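Local coordinates for cutinase-like protein (PDB 2CZQ) that probably hydrolyses carboxylic esters, as a cutinase-like enzyme with the alpha/beta hydrolase fold, at residues Y9-T14 and Q33-L38; Q21-G26 and G41-T46; Y48-S53 and Y84-A89; N76-L81 and A107-F112; L158-Y163 and L181-D186. All coordinates share one frame; numbering follows the deposited sequence.

Contact 1: Y9-T14 and Q33-L38; sequences YVLINT and QITAAL
The ring of Tyr9 reaches off strand 9-14 and overlaps the C-terminal turn of helix 28-37, where it is flanked by Ile34 and Leu38. Its hydroxyl OH gives its proton to the carbonyl O of Leu38 at 2.7 Å, with that oxygen at the ring edge and close to the ring plane. Seen from the acceptor, the donor sits 29° out of the carbonyl plane. CE1 on one side of the ring packs on Leu38 CB at 3.8 Å, and CE2 on the other lies 3.9 Å from Ile34 CG2.

Two residues on, Leu11 continues the same face of the strand. Its CD1 touches Ile34 CG2 at 3.9 Å and Thr35 CG2 at 4.0 Å, while Thr35 OG1 turns back to Asn31 O within its own helix. Strand and helix run almost exactly antiparallel, as the first two elements of the beta-alpha-beta unit completed by strand 41-45. Helix 187-200 packs against Ile34 and Leu38 as well. Leu38 is where helical geometry ends, so the phenol satisfies a buried carbonyl just past the last turn, and apolar packing of ring carbons and aliphatic groups makes up the remainder.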
# COMPACT_ATOMS: atom_id res chain seq x y z
N TYR A 9 5.84 5.56 -14.33
CA TYR A 9 5.32 5.39 -12.98
C TYR A 9 6.21 4.48 -12.16
O TYR A 9 6.99 3.69 -12.70
CB TYR A 9 3.87 4.86 -13.02
CG TYR A 9 3.77 3.46 -13.56
CD1 TYR A 9 3.62 3.24 -14.93
CD2 TYR A 9 3.85 2.35 -12.72
CE1 TYR A 9 3.54 1.95 -15.44
CE2 TYR A 9 3.77 1.07 -13.21
CZ TYR A 9 3.62 0.87 -14.57
OH TYR A 9 3.56 -0.42 -15.04
N VAL A 10 6.08 4.61 -10.84
CA VAL A 10 6.83 3.79 -9.91
C VAL A 10 5.86 3.16 -8.92
O VAL A 10 4.99 3.84 -8.36
CB VAL A 10 7.88 4.62 -9.13
CG1 VAL A 10 8.79 3.70 -8.33
CG2 VAL A 10 8.71 5.47 -10.08
N LEU A 11 6.02 1.85 -8.74
CA LEU A 11 5.31 1.10 -7.72
C LEU A 11 6.25 1.01 -6.53
O LEU A 11 7.20 0.23 -6.54
CB LEU A 11 4.93 -0.29 -8.25
CG LEU A 11 4.20 -0.31 -9.60
CD1 LEU A 11 4.00 -1.74 -10.09
CD2 LEU A 11 2.86 0.42 -9.53
N ILE A 12 6.03 1.88 -5.56
CA ILE A 12 6.86 1.92 -4.36
C ILE A 12 6.22 0.97 -3.37
O ILE A 12 5.08 1.18 -2.95
CB ILE A 12 6.91 3.35 -3.77
CG1 ILE A 12 7.64 4.31 -4.73
CG2 ILE A 12 7.56 3.34 -2.38
CD1 ILE A 12 7.58 5.78 -4.31
N ASN A 13 6.95 -0.08 -3.00
CA ASN A 13 6.41 -1.06 -2.08
C ASN A 13 7.29 -1.22 -0.85
O ASN A 13 8.52 -1.31 -0.95
CB ASN A 13 6.15 -2.41 -2.77
CG ASN A 13 7.42 -3.21 -3.02
OD1 ASN A 13 7.73 -4.15 -2.29
ND2 ASN A 13 8.17 -2.83 -4.05
N THR A 14 6.63 -1.22 0.31
CA THR A 14 7.30 -1.35 1.59
C THR A 14 6.87 -2.66 2.23
O THR A 14 5.68 -2.93 2.41
CB THR A 14 6.97 -0.15 2.48
OG1 THR A 14 7.25 1.06 1.76
CG2 THR A 14 7.88 -0.09 3.69
N GLN A 33 1.87 -8.15 -13.00
CA GLN A 33 0.71 -7.86 -13.84
C GLN A 33 0.66 -6.39 -14.27
O GLN A 33 0.39 -6.09 -15.43
CB GLN A 33 -0.58 -8.22 -13.12
CG GLN A 33 -0.76 -9.69 -12.81
CD GLN A 33 -2.12 -9.93 -12.21
OE1 GLN A 33 -3.08 -10.24 -12.93
NE2 GLN A 33 -2.23 -9.76 -10.90
N ILE A 34 0.91 -5.49 -13.32
CA ILE A 34 0.83 -4.05 -13.60
C ILE A 34 1.89 -3.66 -14.62
O ILE A 34 1.59 -2.99 -15.61
CB ILE A 34 0.99 -3.22 -12.31
CG1 ILE A 34 -0.15 -3.49 -11.32
CG2 ILE A 34 1.08 -1.73 -12.63
CD1 ILE A 34 0.24 -3.24 -9.87
N THR A 35 3.13 -4.07 -14.37
CA THR A 35 4.23 -3.69 -15.26
C THR A 35 4.11 -4.34 -16.64
O THR A 35 4.59 -3.77 -17.61
CB THR A 35 5.62 -3.95 -14.66
OG1 THR A 35 5.75 -5.34 -14.28
CG2 THR A 35 5.82 -3.13 -13.37
N ALA A 36 3.47 -5.50 -16.72
CA ALA A 36 3.20 -6.12 -18.02
C ALA A 36 2.08 -5.40 -18.76
O ALA A 36 2.07 -5.37 -20.00
CB ALA A 36 2.87 -7.60 -17.87
N ALA A 37 1.15 -4.81 -18.02
CA ALA A 37 -0.00 -4.13 -18.61
C ALA A 37 0.33 -2.73 -19.11
O ALA A 37 -0.16 -2.29 -20.16
CB ALA A 37 -1.16 -4.08 -17.63
N LEU A 38 1.16 -2.02 -18.35
CA LEU A 38 1.49 -0.63 -18.63
C LEU A 38 2.99 -0.42 -18.71
O LEU A 38 3.72 -0.73 -17.76
CB LEU A 38 0.91 0.30 -17.56
CG LEU A 38 -0.60 0.48 -17.50
CD1 LEU A 38 -0.94 1.42 -16.35
CD2 LEU A 38 -1.17 1.01 -18.82

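Contact 2: Q21-G26 and G41-T46; sequences QGQSAG and GTIYNT
Gln21 NE2 donates to Thr46 O at 3.0 Å in a nearly straight hydrogen bond (168°). The acceptor lies in the plane of the Gln21 amide, whereas the donor stands well above the carbonyl plane of Thr46. The Gln21 chain bends at chi2 (64°), which carries CD back to the end of strand 41-45. The same NE2 and Asn45 ND2 both donate to one water, a bridge that is longer on the asparagine side, at 3.3 Å.

This loop, 21-26, lies between strand 9-14 and helix 28-37 of the alpha/beta hydrolase fold, and here it runs past edge strand 41-45. Strand 9-14 binds both partners: Asn13 gives its ND2 to Asn45 OD1 and takes the N-H of Ser24 on OD1.

Van der Waals packing makes up the remainder. The extended Gln23 side chain crosses Ile43 obliquely, its CD 3.8 Å from Ile43 CG2, while OE1 accepts from Asn31 ND2 of the following helix. The Asn45 amide presses on the backbone of the loop, OD1 lying 3.1 Å from Gln23 CA and CG 3.4 Å from the carbonyl C of Gly22, whose phi of 140° is in a region that glycine reaches readily.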
# COMPACT_ATOMS: atom_id res chain seq x y z
N GLN A 21 15.23 -7.65 2.27
CA GLN A 21 15.27 -6.45 1.45
C GLN A 21 15.13 -6.86 -0.01
O GLN A 21 15.84 -7.75 -0.49
CB GLN A 21 16.57 -5.69 1.69
CG GLN A 21 16.68 -4.37 0.91
CD GLN A 21 15.63 -3.35 1.32
OE1 GLN A 21 15.60 -2.91 2.47
NE2 GLN A 21 14.77 -2.97 0.38
N GLY A 22 14.21 -6.22 -0.72
CA GLY A 22 13.74 -6.67 -2.01
C GLY A 22 12.24 -6.45 -2.06
O GLY A 22 11.66 -5.93 -1.11
N GLN A 23 11.61 -6.84 -3.16
CA GLN A 23 10.17 -6.66 -3.28
C GLN A 23 9.44 -7.51 -2.25
O GLN A 23 9.81 -8.66 -1.99
CB GLN A 23 9.70 -7.02 -4.69
CG GLN A 23 8.24 -6.66 -4.91
CD GLN A 23 7.72 -6.91 -6.32
OE1 GLN A 23 6.63 -6.46 -6.64
NE2 GLN A 23 8.46 -7.64 -7.14
N SER A 24 8.40 -6.95 -1.64
CA SER A 24 7.57 -7.73 -0.74
C SER A 24 6.84 -8.83 -1.50
O SER A 24 6.33 -8.62 -2.60
CB SER A 24 6.53 -6.83 -0.07
OG SER A 24 5.66 -7.58 0.75
N ALA A 25 6.78 -10.01 -0.89
CA ALA A 25 5.96 -11.09 -1.41
C ALA A 25 4.51 -10.65 -1.56
O ALA A 25 3.78 -11.18 -2.39
CB ALA A 25 6.04 -12.31 -0.52
N GLY A 26 4.09 -9.67 -0.76
CA GLY A 26 2.73 -9.15 -0.83
C GLY A 26 2.33 -8.56 -2.17
O GLY A 26 1.14 -8.50 -2.46
N GLY A 41 6.96 1.48 -16.26
CA GLY A 41 6.92 1.20 -14.84
C GLY A 41 8.20 0.62 -14.28
O GLY A 41 8.90 -0.15 -14.95
N THR A 42 8.48 0.97 -13.04
CA THR A 42 9.51 0.29 -12.25
C THR A 42 8.95 0.01 -10.87
O THR A 42 7.97 0.62 -10.43
CB THR A 42 10.80 1.12 -12.12
OG1 THR A 42 10.48 2.41 -11.58
CG2 THR A 42 11.48 1.38 -13.48
N ILE A 43 9.60 -0.94 -10.20
CA ILE A 43 9.23 -1.36 -8.86
C ILE A 43 10.35 -0.95 -7.92
O ILE A 43 11.48 -1.41 -8.05
CB ILE A 43 9.03 -2.90 -8.83
CG1 ILE A 43 7.91 -3.33 -9.79
CG2 ILE A 43 8.74 -3.36 -7.40
CD1 ILE A 43 7.91 -4.81 -10.11
N TYR A 44 10.03 -0.05 -6.98
CA TYR A 44 11.00 0.43 -6.01
C TYR A 44 10.71 -0.18 -4.65
O TYR A 44 9.60 -0.03 -4.13
CB TYR A 44 10.99 1.96 -5.89
CG TYR A 44 11.99 2.42 -4.86
CD1 TYR A 44 13.36 2.37 -5.14
CD2 TYR A 44 11.60 2.84 -3.59
CE1 TYR A 44 14.29 2.75 -4.20
CE2 TYR A 44 12.53 3.23 -2.64
CZ TYR A 44 13.88 3.18 -2.96
OH TYR A 44 14.84 3.55 -2.06
N ASN A 45 11.70 -0.85 -4.09
CA ASN A 45 11.57 -1.50 -2.79
C ASN A 45 12.13 -0.62 -1.69
O ASN A 45 13.35 -0.38 -1.62
CB ASN A 45 12.28 -2.85 -2.78
CG ASN A 45 11.99 -3.67 -4.02
OD1 ASN A 45 10.84 -3.82 -4.43
ND2 ASN A 45 13.04 -4.22 -4.63
N THR A 46 11.25 -0.11 -0.84
CA THR A 46 11.67 0.79 0.23
C THR A 46 12.80 0.18 1.04
O THR A 46 12.74 -0.99 1.44
CB THR A 46 10.46 1.04 1.11
OG1 THR A 46 9.46 1.67 0.30
CG2 THR A 46 10.78 2.04 2.23
O HOH W 1 15.44 -3.63 -2.49

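Contact 3: Y48-S53 and Y84-A89; sequences YTADFS and YSQGAA
A fully extended glutamine, Gln86, reaches from the first turn of helix 86-98 into loop 48-53 and uses both ends of its amide there. With CG anti to the backbone N (chi1 -179°) and the rest of the chain extended, the amide is carried out to the loop. NE2 donates to Asp51 O at 2.9 Å, the oxygen lying 21° out of the amide plane, and has a second partner in Thr17 OG1. OE1 is 2.7 Å from a water that also accepts the N-H of Asp51, but several acceptors compete for this water's two protons, so its bond to OE1 is not certain.

Tyr48 meets the same side chain obliquely. Its OH touches Gln86 CG at 3.4 Å, and Gln86 OE1 lies at the ring edge, 3.6 Å from CE2, with ring and amide planes nearly perpendicular. That hydroxyl is hydrogen-bonded to the carbonyl O of Arg15.

Gln86 directly follows Ser85, whose phi of 60° fits the strained turn of a nucleophile elbow; with His180 and Asp165, Ser85 probably forms the catalytic triad of this alpha/beta hydrolase. Within the loop, Asp51 OD1 takes Ser53 OG on its syn lone pair and Ser53 N on its anti lone pair, the latter an Asx turn, while OD2 receives Thr49 OG1 at 2.7 Å.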
# COMPACT_ATOMS: atom_id res chain seq x y z
N TYR A 48 14.74 -0.14 4.34
CA TYR A 48 14.72 -0.01 5.79
C TYR A 48 14.92 -1.38 6.39
O TYR A 48 14.98 -2.37 5.66
CB TYR A 48 13.44 0.69 6.30
CG TYR A 48 12.18 -0.14 6.43
CD1 TYR A 48 11.67 -0.88 5.36
CD2 TYR A 48 11.46 -0.13 7.62
CE1 TYR A 48 10.49 -1.62 5.50
CE2 TYR A 48 10.29 -0.86 7.77
CZ TYR A 48 9.81 -1.60 6.72
OH TYR A 48 8.64 -2.30 6.89
N THR A 49 15.04 -1.45 7.71
CA THR A 49 15.38 -2.72 8.35
C THR A 49 14.21 -3.69 8.41
O THR A 49 14.43 -4.90 8.47
CB THR A 49 15.89 -2.50 9.78
OG1 THR A 49 14.96 -1.69 10.50
CG2 THR A 49 17.21 -1.73 9.81
N ALA A 50 12.98 -3.18 8.43
CA ALA A 50 11.79 -4.02 8.62
C ALA A 50 12.00 -4.94 9.84
O ALA A 50 11.77 -6.14 9.77
CB ALA A 50 11.46 -4.82 7.35
N ASP A 51 12.47 -4.35 10.94
CA ASP A 51 12.79 -5.13 12.13
C ASP A 51 11.56 -5.27 13.03
O ASP A 51 10.57 -4.55 12.86
CB ASP A 51 13.99 -4.54 12.88
CG ASP A 51 13.71 -3.17 13.46
OD1 ASP A 51 12.93 -3.09 14.43
OD2 ASP A 51 14.23 -2.13 13.01
N PHE A 52 11.63 -6.18 13.99
CA PHE A 52 10.43 -6.49 14.77
C PHE A 52 9.96 -5.37 15.69
O PHE A 52 8.83 -5.41 16.16
CB PHE A 52 10.54 -7.83 15.52
CG PHE A 52 11.43 -7.80 16.73
CD1 PHE A 52 11.01 -7.22 17.92
CD2 PHE A 52 12.69 -8.40 16.69
CE1 PHE A 52 11.83 -7.21 19.04
CE2 PHE A 52 13.51 -8.39 17.81
CZ PHE A 52 13.08 -7.80 18.98
N SER A 53 10.81 -4.37 15.95
CA SER A 53 10.42 -3.28 16.85
C SER A 53 9.19 -2.52 16.37
O SER A 53 8.46 -1.96 17.19
CB SER A 53 11.57 -2.30 17.07
OG SER A 53 11.72 -1.40 15.98
N TYR A 84 2.74 -3.63 3.08
CA TYR A 84 2.28 -4.84 3.74
C TYR A 84 2.75 -4.85 5.19
O TYR A 84 3.95 -4.73 5.45
CB TYR A 84 2.83 -6.07 3.01
CG TYR A 84 2.64 -7.39 3.73
CD1 TYR A 84 1.40 -7.76 4.28
CD2 TYR A 84 3.71 -8.27 3.88
CE1 TYR A 84 1.24 -8.98 4.94
CE2 TYR A 84 3.56 -9.48 4.54
CZ TYR A 84 2.33 -9.83 5.07
OH TYR A 84 2.20 -11.04 5.71
N SER A 85 1.81 -5.01 6.12
CA SER A 85 2.13 -5.20 7.53
C SER A 85 2.92 -3.99 8.05
O SER A 85 2.42 -2.87 7.93
CB SER A 85 2.82 -6.55 7.75
OG SER A 85 2.77 -6.90 9.11
N GLN A 86 4.13 -4.16 8.58
CA GLN A 86 4.91 -3.00 8.99
C GLN A 86 5.01 -1.96 7.87
O GLN A 86 4.97 -0.76 8.11
CB GLN A 86 6.31 -3.41 9.46
CG GLN A 86 7.11 -2.20 9.92
CD GLN A 86 8.41 -2.49 10.65
OE1 GLN A 86 9.05 -1.55 11.11
NE2 GLN A 86 8.81 -3.75 10.75
N GLY A 87 5.14 -2.44 6.63
CA GLY A 87 5.23 -1.56 5.48
C GLY A 87 3.96 -0.77 5.21
O GLY A 87 4.02 0.34 4.68
N ALA A 88 2.81 -1.34 5.56
CA ALA A 88 1.56 -0.61 5.48
C ALA A 88 1.56 0.55 6.48
O ALA A 88 1.18 1.67 6.13
CB ALA A 88 0.36 -1.53 5.71
N ALA A 89 1.98 0.29 7.72
CA ALA A 89 2.09 1.34 8.72
C ALA A 89 3.05 2.43 8.26
O ALA A 89 2.75 3.62 8.36
CB ALA A 89 2.52 0.76 10.06
O HOH W 2 11.77 -1.50 10.95

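Contact 4: N76-L81 and A107-F112; sequences NVCYIL and AVKGVF
Tyr79 and Val108 pair as parallel neighbours in the central sheet of the alpha/beta hydrolase fold, and the ladder runs on through Ile80 with Gly110 and Leu81 with Val111. The one-residue slip between the first two pairs is a beta bulge. Four backbone bonds hold the strands: Tyr79 N to Ala107 O, Lys109 N to Tyr79 O, Leu81 N to Gly110 O, and Phe112 N to Leu81 O, the last at 2.8 Å and 168°. The bulge leaves Gly110 N buried without a hydrogen-bond partner.

Leu81 carries much of the apolar contact. CB faces Val111 CG2 loosely at 4.4 Å; CG, anti to its carbonyl carbon (chi1 -51°), meets Val108 CG1 at 3.8 Å; and CD1 continues over the same valine, 4.0 Å from CG1 and slightly farther from CG2. The two side chains cross at about a right angle. Thr91 and Leu95 of helix 86-98 cover Leu81 and Val111 on this face, and Ile67 of helix 57-73 also touches Leu81. Nearer the strand starts, the edge of the Tyr79 ring abuts Ala107 CB through CD2.

On the other face, Ile80 CD1 lies over the backbone of Gly110, 3.7 Å from its N. Cys78, in disulfide with Cys6, sets its SG 3.7 Å from Lys109 CE.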
# COMPACT_ATOMS: atom_id res chain seq x y z
N ASN A 76 5.98 14.95 -13.90
CA ASN A 76 4.77 14.26 -14.31
C ASN A 76 4.74 12.77 -13.99
O ASN A 76 3.82 12.07 -14.41
CB ASN A 76 4.52 14.51 -15.80
CG ASN A 76 4.42 15.98 -16.11
OD1 ASN A 76 3.50 16.65 -15.65
ND2 ASN A 76 5.38 16.50 -16.86
N VAL A 77 5.72 12.30 -13.23
CA VAL A 77 5.74 10.90 -12.81
C VAL A 77 4.55 10.58 -11.91
O VAL A 77 4.06 11.44 -11.16
CB VAL A 77 7.09 10.53 -12.13
CG1 VAL A 77 7.24 11.19 -10.76
CG2 VAL A 77 7.27 9.02 -12.03
N CYS A 78 4.07 9.34 -12.01
CA CYS A 78 2.99 8.85 -11.16
C CYS A 78 3.50 7.78 -10.21
O CYS A 78 4.42 7.04 -10.53
CB CYS A 78 1.90 8.23 -12.01
SG CYS A 78 1.18 9.35 -13.22
N TYR A 79 2.85 7.68 -9.05
CA TYR A 79 3.18 6.65 -8.07
C TYR A 79 1.97 5.86 -7.62
O TYR A 79 0.86 6.40 -7.50
CB TYR A 79 3.77 7.29 -6.81
CG TYR A 79 5.03 8.07 -7.07
CD1 TYR A 79 6.22 7.42 -7.33
CD2 TYR A 79 5.01 9.46 -7.07
CE1 TYR A 79 7.38 8.13 -7.58
CE2 TYR A 79 6.17 10.18 -7.32
CZ TYR A 79 7.35 9.50 -7.57
OH TYR A 79 8.52 10.19 -7.82
N ILE A 80 2.20 4.58 -7.34
CA ILE A 80 1.32 3.80 -6.47
C ILE A 80 2.17 3.44 -5.26
O ILE A 80 3.28 2.94 -5.40
CB ILE A 80 0.82 2.51 -7.15
CG1 ILE A 80 0.09 2.81 -8.47
CG2 ILE A 80 -0.06 1.70 -6.18
CD1 ILE A 80 -1.22 3.58 -8.34
N LEU A 81 1.65 3.71 -4.06
CA LEU A 81 2.32 3.30 -2.83
C LEU A 81 1.67 2.04 -2.29
O LEU A 81 0.45 2.00 -2.11
CB LEU A 81 2.25 4.40 -1.76
CG LEU A 81 2.68 5.81 -2.18
CD1 LEU A 81 2.64 6.74 -0.98
CD2 LEU A 81 4.05 5.81 -2.84
N ALA A 107 0.90 13.47 -7.28
CA ALA A 107 1.61 12.43 -8.03
C ALA A 107 1.26 11.02 -7.59
O ALA A 107 1.38 10.07 -8.38
CB ALA A 107 3.11 12.65 -7.94
N VAL A 108 0.84 10.87 -6.33
CA VAL A 108 0.45 9.57 -5.82
C VAL A 108 -0.98 9.29 -6.26
O VAL A 108 -1.94 9.88 -5.74
CB VAL A 108 0.59 9.46 -4.29
CG1 VAL A 108 0.13 8.09 -3.82
CG2 VAL A 108 2.04 9.69 -3.87
N LYS A 109 -1.12 8.41 -7.24
CA LYS A 109 -2.43 8.12 -7.82
C LYS A 109 -3.23 7.11 -7.01
O LYS A 109 -4.45 7.06 -7.13
CB LYS A 109 -2.31 7.67 -9.27
CG LYS A 109 -1.54 8.63 -10.18
CD LYS A 109 -2.09 10.06 -10.16
CE LYS A 109 -1.21 10.99 -10.99
NZ LYS A 109 -1.58 12.43 -10.86
N GLY A 110 -2.54 6.29 -6.21
CA GLY A 110 -3.22 5.29 -5.41
C GLY A 110 -2.34 4.78 -4.31
O GLY A 110 -1.11 4.80 -4.43
N VAL A 111 -2.98 4.32 -3.24
CA VAL A 111 -2.32 3.70 -2.10
C VAL A 111 -3.00 2.36 -1.88
O VAL A 111 -4.23 2.30 -1.77
CB VAL A 111 -2.44 4.58 -0.84
CG1 VAL A 111 -1.77 3.90 0.35
CG2 VAL A 111 -1.83 5.96 -1.08
N PHE A 112 -2.21 1.29 -1.84
CA PHE A 112 -2.73 -0.05 -1.70
C PHE A 112 -2.06 -0.72 -0.51
O PHE A 112 -0.84 -0.91 -0.50
CB PHE A 112 -2.48 -0.84 -2.98
CG PHE A 112 -3.03 -2.23 -2.95
CD1 PHE A 112 -4.36 -2.48 -3.27
CD2 PHE A 112 -2.22 -3.30 -2.58
CE1 PHE A 112 -4.87 -3.77 -3.22
CE2 PHE A 112 -2.72 -4.59 -2.52
CZ PHE A 112 -4.04 -4.83 -2.84

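Contact 5: L158-Y163 and L181-D186; sequences LDVCAY and LSYPSD
This is a buried contact between the end of strand 157-160 and the turn leading into helix 187-200, and a single tyrosine carries most of it. Tyr183 projects its phenol across to the strand's exit, where its OH accepts the N-H of Ala162 at 2.9 Å. The bond is close to straight, 169°, and Ala162 N lies at the ring edge near the ring plane.

The same hydroxyl is hydrogen-bonded to Asp165 OD2. Asp165 is probably the acid of the Ser-His-Asp triad expected in an alpha/beta hydrolase, with Ser85 and His180, so Tyr183 would be a second-shell residue that ties this carboxylate to the backbone after the strand. Cys161, just before Ala162, is joined to Cys168 by a disulfide, a covalent closure of the loop that contains Asp165.

Looser contacts flank the bond. Ala162 CB rests 3.9 Å from Tyr183 CZ, and Val160 CG1 approaches CE1 at 4.4 Å. Two polar neighbours add van der Waals contact: Val160 O comes to 3.8 Å from Tyr183 CE1, obliquely to the ring, and at the margin Ser182 OG lies 4.1 Å from Ala162 CB while hydrogen-bonded to Gln179 O.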
# COMPACT_ATOMS: atom_id res chain seq x y z
N LEU A 158 -6.95 1.82 -1.09
CA LEU A 158 -7.61 0.55 -0.86
C LEU A 158 -6.85 -0.11 0.26
O LEU A 158 -5.65 -0.38 0.12
CB LEU A 158 -7.56 -0.32 -2.11
CG LEU A 158 -8.78 -0.41 -3.02
CD1 LEU A 158 -8.54 -1.50 -4.05
CD2 LEU A 158 -10.08 -0.67 -2.26
N ASP A 159 -7.52 -0.32 1.39
CA ASP A 159 -6.93 -0.96 2.56
C ASP A 159 -7.56 -2.35 2.71
O ASP A 159 -8.71 -2.49 3.16
CB ASP A 159 -7.13 -0.11 3.81
CG ASP A 159 -6.30 -0.58 4.98
OD1 ASP A 159 -5.63 -1.63 4.84
OD2 ASP A 159 -6.27 0.05 6.06
N VAL A 160 -6.81 -3.35 2.27
CA VAL A 160 -7.28 -4.71 2.17
C VAL A 160 -6.91 -5.48 3.42
O VAL A 160 -5.72 -5.63 3.75
CB VAL A 160 -6.71 -5.40 0.91
CG1 VAL A 160 -7.27 -6.80 0.75
CG2 VAL A 160 -6.97 -4.56 -0.34
N CYS A 161 -7.92 -5.97 4.12
CA CYS A 161 -7.73 -6.71 5.36
C CYS A 161 -8.48 -8.01 5.24
O CYS A 161 -9.71 -8.02 5.15
CB CYS A 161 -8.23 -5.91 6.56
SG CYS A 161 -8.01 -6.78 8.13
N ALA A 162 -7.75 -9.12 5.21
CA ALA A 162 -8.35 -10.44 5.15
C ALA A 162 -9.15 -10.68 6.42
O ALA A 162 -8.68 -10.37 7.51
CB ALA A 162 -7.28 -11.51 5.00
N TYR A 163 -10.35 -11.22 6.29
CA TYR A 163 -11.16 -11.53 7.46
C TYR A 163 -10.35 -12.38 8.42
O TYR A 163 -9.81 -13.42 8.05
CB TYR A 163 -12.44 -12.24 7.06
CG TYR A 163 -13.40 -12.45 8.20
CD1 TYR A 163 -13.26 -13.53 9.07
CD2 TYR A 163 -14.44 -11.55 8.41
CE1 TYR A 163 -14.15 -13.72 10.12
CE2 TYR A 163 -15.34 -11.74 9.46
CZ TYR A 163 -15.19 -12.83 10.31
OH TYR A 163 -16.06 -13.03 11.36
N LEU A 181 -0.67 -13.88 6.71
CA LEU A 181 0.36 -14.38 5.81
C LEU A 181 -0.20 -14.74 4.43
O LEU A 181 0.55 -15.13 3.54
CB LEU A 181 1.04 -15.61 6.43
CG LEU A 181 1.59 -15.44 7.85
CD1 LEU A 181 2.14 -16.75 8.39
CD2 LEU A 181 2.66 -14.35 7.91
N SER A 182 -1.51 -14.59 4.25
CA SER A 182 -2.22 -15.10 3.07
C SER A 182 -2.03 -14.26 1.81
O SER A 182 -2.14 -14.77 0.69
CB SER A 182 -3.73 -15.24 3.38
OG SER A 182 -4.34 -13.96 3.54
N TYR A 183 -1.76 -12.97 1.99
CA TYR A 183 -1.87 -12.02 0.89
C TYR A 183 -1.06 -12.33 -0.36
O TYR A 183 -1.59 -12.15 -1.45
CB TYR A 183 -1.57 -10.60 1.35
CG TYR A 183 -2.45 -10.14 2.48
CD1 TYR A 183 -3.73 -9.63 2.25
CD2 TYR A 183 -2.00 -10.20 3.79
CE1 TYR A 183 -4.53 -9.20 3.29
CE2 TYR A 183 -2.79 -9.77 4.85
CZ TYR A 183 -4.06 -9.28 4.59
OH TYR A 183 -4.86 -8.84 5.61
N PRO A 184 0.20 -12.76 -0.24
CA PRO A 184 1.01 -12.99 -1.44
C PRO A 184 0.35 -13.91 -2.46
O PRO A 184 0.54 -13.70 -3.66
CB PRO A 184 2.29 -13.62 -0.89
CG PRO A 184 2.42 -13.02 0.47
CD PRO A 184 1.00 -13.00 0.99
N SER A 185 -0.40 -14.90 -2.00
CA SER A 185 -0.99 -15.87 -2.90
C SER A 185 -2.51 -15.79 -3.01
O SER A 185 -3.12 -16.59 -3.72
CB SER A 185 -0.54 -17.28 -2.55
OG SER A 185 0.78 -17.46 -3.02
N ASP A 186 -3.12 -14.83 -2.32
CA ASP A 186 -4.55 -14.67 -2.42
C ASP A 186 -4.88 -14.04 -3.77
O ASP A 186 -4.46 -12.93 -4.07
CB ASP A 186 -5.07 -13.82 -1.28
CG ASP A 186 -6.56 -13.81 -1.21
OD1 ASP A 186 -7.21 -13.32 -2.17
OD2 ASP A 186 -7.18 -14.27 -0.23

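In the fold
Contact 2 is the surface member, rich in amides and water, whereas contacts 1, 3, 4 and 5 are buried. Strand 9-14 sits between those of contacts 2 and 4: Leu11 N bonds Thr42 O on one side and Ile12 N bonds Ile80 O on the other, and Val111 O carries the sheet on to Leu158 N of contact 5. Contact 4 alone is strand on strand, built from backbone bonds; contact 1 packs a helix on the sheet with aliphatic groups and one phenol. Contact 3 holds the probable nucleophile Ser85, and contact 5 borders the same triad through Tyr183; the two meet where Tyr84 touches Tyr183, and each relies on a side chain gripping loop backbone.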